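Local coordinates for protein nucleoporin NUP82 (Saccharomyces cerevisiae, PDB 3PBP) that helps build the nuclear pore complex as a structural nucleoporin and, through this N-terminal domain, interacts with NUP116, at residues 223-234 / 249-260. The protein carries 1 engineered substitution. Sequence-based numbering, arbitrary orientation.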
# COMPACT_ATOMS: atom_id res chain seq x y z
N LEU A 223 -0.69 -14.61 -17.35
CA LEU A 223 -2.02 -15.15 -17.10
C LEU A 223 -1.91 -16.61 -16.63
O LEU A 223 -2.61 -17.04 -15.72
CB LEU A 223 -2.87 -15.07 -18.37
CG LEU A 223 -4.14 -15.94 -18.37
CD1 LEU A 223 -4.98 -15.61 -17.17
CD2 LEU A 223 -4.92 -15.72 -19.64
N ASN A 224 -1.01 -17.37 -17.25
CA ASN A 224 -0.85 -18.76 -16.87
C ASN A 224 -0.11 -18.90 -15.56
O ASN A 224 -0.30 -19.88 -14.84
CB ASN A 224 -0.16 -19.56 -17.97
CG ASN A 224 -1.10 -19.88 -19.12
OD1 ASN A 224 -2.18 -20.43 -18.92
ND2 ASN A 224 -0.70 -19.53 -20.34
N LEU A 225 0.73 -17.93 -15.22
CA LEU A 225 1.44 -18.03 -13.97
C LEU A 225 0.46 -17.94 -12.80
O LEU A 225 0.50 -18.78 -11.89
CB LEU A 225 2.51 -16.94 -13.84
CG LEU A 225 3.22 -16.98 -12.48
CD1 LEU A 225 3.93 -18.31 -12.33
CD2 LEU A 225 4.19 -15.83 -12.35
N ILE A 226 -0.45 -16.97 -12.80
CA ILE A 226 -1.37 -16.91 -11.66
C ILE A 226 -2.43 -18.00 -11.67
O ILE A 226 -3.05 -18.29 -10.65
CB ILE A 226 -2.06 -15.54 -11.48
CG1 ILE A 226 -2.76 -15.55 -10.11
CG2 ILE A 226 -3.06 -15.29 -12.60
CD1 ILE A 226 -3.06 -14.21 -9.52
N LEU A 227 -2.64 -18.60 -12.83
CA LEU A 227 -3.62 -19.68 -12.91
C LEU A 227 -2.98 -20.90 -12.25
O LEU A 227 -3.59 -21.56 -11.41
CB LEU A 227 -3.97 -19.98 -14.37
CG LEU A 227 -4.98 -21.12 -14.55
CD1 LEU A 227 -6.25 -20.84 -13.73
CD2 LEU A 227 -5.29 -21.26 -16.03
N ASN A 228 -1.73 -21.19 -12.62
CA ASN A 228 -1.02 -22.31 -12.03
C ASN A 228 -0.81 -22.13 -10.53
O ASN A 228 -0.99 -23.08 -9.77
CB ASN A 228 0.34 -22.52 -12.70
CG ASN A 228 0.21 -23.10 -14.10
OD1 ASN A 228 -0.63 -23.95 -14.34
ND2 ASN A 228 1.07 -22.65 -15.02
N LYS A 229 -0.41 -20.94 -10.08
CA LYS A 229 -0.23 -20.72 -8.65
C LYS A 229 -1.57 -21.00 -7.96
O LYS A 229 -1.61 -21.58 -6.86
CB LYS A 229 0.24 -19.28 -8.36
CG LYS A 229 1.74 -19.05 -8.50
CD LYS A 229 2.10 -17.59 -8.72
CE LYS A 229 1.66 -16.72 -7.59
NZ LYS A 229 2.07 -15.30 -7.79
N SER A 230 -2.66 -20.60 -8.61
CA SER A 230 -3.99 -20.79 -8.07
C SER A 230 -4.34 -22.28 -7.96
O SER A 230 -5.00 -22.70 -7.01
CB SER A 230 -5.03 -20.07 -8.94
OG SER A 230 -4.93 -18.65 -8.80
N LEU A 231 -3.90 -23.06 -8.94
CA LEU A 231 -4.16 -24.50 -8.94
C LEU A 231 -3.33 -25.21 -7.89
O LEU A 231 -3.78 -26.16 -7.29
CB LEU A 231 -3.89 -25.12 -10.32
CG LEU A 231 -4.96 -24.80 -11.36
CD1 LEU A 231 -4.47 -25.16 -12.75
CD2 LEU A 231 -6.24 -25.55 -11.00
N VAL A 232 -2.11 -24.75 -7.67
CA VAL A 232 -1.24 -25.37 -6.68
C VAL A 232 -1.80 -25.21 -5.28
O VAL A 232 -1.66 -26.08 -4.44
CB VAL A 232 0.19 -24.79 -6.72
CG1 VAL A 232 1.02 -25.37 -5.62
CG2 VAL A 232 0.83 -25.09 -8.06
N MSE A 233 -2.45 -24.09 -5.02
CA MSE A 233 -3.02 -23.84 -3.71
C MSE A 233 -4.33 -24.56 -3.50
O MSE A 233 -4.66 -24.94 -2.38
CB MSE A 233 -3.27 -22.36 -3.52
CG MSE A 233 -2.03 -21.55 -3.61
SE MSE A 233 -2.44 -19.82 -2.94
CE MSE A 233 -1.76 -20.04 -1.13
N TYR A 234 -5.08 -24.72 -4.58
CA TYR A 234 -6.35 -25.42 -4.52
C TYR A 234 -6.09 -26.87 -4.14
O TYR A 234 -6.85 -27.46 -3.38
CB TYR A 234 -7.05 -25.36 -5.86
CG TYR A 234 -8.37 -26.07 -5.82
CD1 TYR A 234 -9.41 -25.56 -5.06
CD2 TYR A 234 -8.56 -27.27 -6.50
CE1 TYR A 234 -10.62 -26.24 -4.97
CE2 TYR A 234 -9.77 -27.96 -6.41
CZ TYR A 234 -10.80 -27.43 -5.65
OH TYR A 234 -11.99 -28.09 -5.55
N VAL A 249 -9.19 -19.27 -1.15
CA VAL A 249 -8.46 -20.05 -2.14
C VAL A 249 -9.41 -20.51 -3.24
O VAL A 249 -9.06 -20.47 -4.42
CB VAL A 249 -7.79 -21.27 -1.49
CG1 VAL A 249 -7.14 -22.14 -2.54
CG2 VAL A 249 -6.76 -20.81 -0.49
N ILE A 250 -10.60 -20.95 -2.85
CA ILE A 250 -11.57 -21.41 -3.84
C ILE A 250 -12.06 -20.22 -4.64
O ILE A 250 -12.26 -20.31 -5.85
CB ILE A 250 -12.75 -22.12 -3.17
CG1 ILE A 250 -12.29 -23.50 -2.69
CG2 ILE A 250 -13.92 -22.24 -4.16
CD1 ILE A 250 -13.31 -24.23 -1.86
N LYS A 251 -12.24 -19.09 -3.97
CA LYS A 251 -12.68 -17.88 -4.66
C LYS A 251 -11.61 -17.45 -5.65
O LYS A 251 -11.91 -17.04 -6.77
CB LYS A 251 -12.91 -16.75 -3.68
CG LYS A 251 -14.26 -16.74 -3.05
CD LYS A 251 -14.46 -15.43 -2.37
CE LYS A 251 -15.88 -14.97 -2.56
NZ LYS A 251 -15.96 -13.48 -2.52
N GLN A 252 -10.35 -17.52 -5.21
CA GLN A 252 -9.25 -17.13 -6.06
C GLN A 252 -9.25 -17.96 -7.33
O GLN A 252 -9.17 -17.43 -8.44
CB GLN A 252 -7.90 -17.30 -5.35
CG GLN A 252 -6.74 -16.81 -6.20
CD GLN A 252 -5.41 -16.81 -5.47
OE1 GLN A 252 -5.33 -16.50 -4.28
NE2 GLN A 252 -4.35 -17.13 -6.19
N LEU A 253 -9.36 -19.27 -7.18
CA LEU A 253 -9.36 -20.14 -8.33
C LEU A 253 -10.55 -19.88 -9.25
O LEU A 253 -10.42 -19.98 -10.46
CB LEU A 253 -9.36 -21.60 -7.90
CG LEU A 253 -9.28 -22.59 -9.06
CD1 LEU A 253 -8.03 -22.35 -9.92
CD2 LEU A 253 -9.28 -23.99 -8.48
N GLN A 254 -11.71 -19.55 -8.67
CA GLN A 254 -12.89 -19.28 -9.49
C GLN A 254 -12.66 -18.00 -10.27
O GLN A 254 -12.95 -17.93 -11.46
CB GLN A 254 -14.13 -19.11 -8.62
CG GLN A 254 -14.48 -20.34 -7.83
CD GLN A 254 -15.61 -20.11 -6.83
OE1 GLN A 254 -15.86 -18.97 -6.41
NE2 GLN A 254 -16.29 -21.19 -6.43
N PHE A 255 -12.13 -16.99 -9.59
CA PHE A 255 -11.86 -15.70 -10.21
C PHE A 255 -10.82 -15.81 -11.33
O PHE A 255 -11.06 -15.37 -12.46
CB PHE A 255 -11.40 -14.71 -9.14
CG PHE A 255 -10.92 -13.40 -9.70
CD1 PHE A 255 -11.79 -12.54 -10.35
CD2 PHE A 255 -9.58 -13.03 -9.59
CE1 PHE A 255 -11.34 -11.33 -10.89
CE2 PHE A 255 -9.12 -11.82 -10.13
CZ PHE A 255 -10.01 -10.97 -10.78
N VAL A 256 -9.67 -16.40 -11.02
CA VAL A 256 -8.61 -16.50 -12.02
C VAL A 256 -9.05 -17.33 -13.21
O VAL A 256 -8.56 -17.13 -14.32
CB VAL A 256 -7.31 -17.11 -11.41
CG1 VAL A 256 -6.26 -17.24 -12.48
CG2 VAL A 256 -6.78 -16.21 -10.30
N SER A 257 -9.98 -18.25 -12.98
CA SER A 257 -10.51 -19.09 -14.06
C SER A 257 -11.41 -18.26 -14.95
O SER A 257 -11.42 -18.42 -16.18
CB SER A 257 -11.31 -20.26 -13.50
OG SER A 257 -10.47 -21.16 -12.81
N LYS A 258 -12.17 -17.36 -14.34
CA LYS A 258 -13.07 -16.51 -15.08
C LYS A 258 -12.24 -15.53 -15.89
O LYS A 258 -12.62 -15.15 -17.00
CB LYS A 258 -14.00 -15.76 -14.12
CG LYS A 258 -15.29 -15.33 -14.76
CD LYS A 258 -16.18 -14.58 -13.78
CE LYS A 258 -17.53 -14.22 -14.42
NZ LYS A 258 -18.41 -13.38 -13.53
N LEU A 259 -11.11 -15.10 -15.35
CA LEU A 259 -10.24 -14.18 -16.09
C LEU A 259 -9.78 -14.91 -17.34
O LEU A 259 -9.87 -14.38 -18.45
CB LEU A 259 -9.03 -13.78 -15.26
CG LEU A 259 -9.24 -12.86 -14.06
CD1 LEU A 259 -7.90 -12.55 -13.42
CD2 LEU A 259 -9.92 -11.58 -14.49
N HIS A 260 -9.28 -16.13 -17.15
CA HIS A 260 -8.80 -16.93 -18.26
C HIS A 260 -9.87 -17.12 -19.34
O HIS A 260 -9.54 -17.29 -20.51
CB HIS A 260 -8.36 -18.30 -17.75
CG HIS A 260 -7.60 -19.09 -18.76
ND1 HIS A 260 -6.27 -19.43 -18.58
CD2 HIS A 260 -7.95 -19.57 -19.97
CE1 HIS A 260 -5.85 -20.09 -19.65
NE2 HIS A 260 -6.85 -20.19 -20.50
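V256 and L253 of helix 243-262 pack against I226, L227 and L231 of helix 220-235. V256 spreads its two methyls: CG1, trans to the main-chain N (chi1 179°), meets I226 CG2 at 3.7 Å and lies against L227 CA and CD1, while CG2 lies against S230 OG. L253 forks likewise. Its CD1 lies 3.8 Å from L231 CD2, and its CD2 sits over one face of the Y234 ring in a CH-pi contact, 3.9 Å from the centroid; I250 CG1 meets the edge of that ring. The two helices form an antiparallel hairpin (151° between directions) that follows strand 215-217 and precedes strand 269-271 in this beta-propeller domain, and a chain of another protein packs on L231 and V232. At the buried polar edge Q252 NE2 donates to S230 OG (3.1 Å), with the serine oxygen 17° out of the Q252 amide plane, while Q252 OE1 is held by the backbone N of M335. S230 OG in turn donates to I226 O at 2.7 Å. Replacing S230 by an alanine would probably leave Q252 NE2 without this acceptor and strip I226 O of its hydroxyl donor. At the end away from Y234, L223 CD2 lies over one face of the H260 ring, N224 OD1 comes in at its edge, and L227 CD2 approaches ND1.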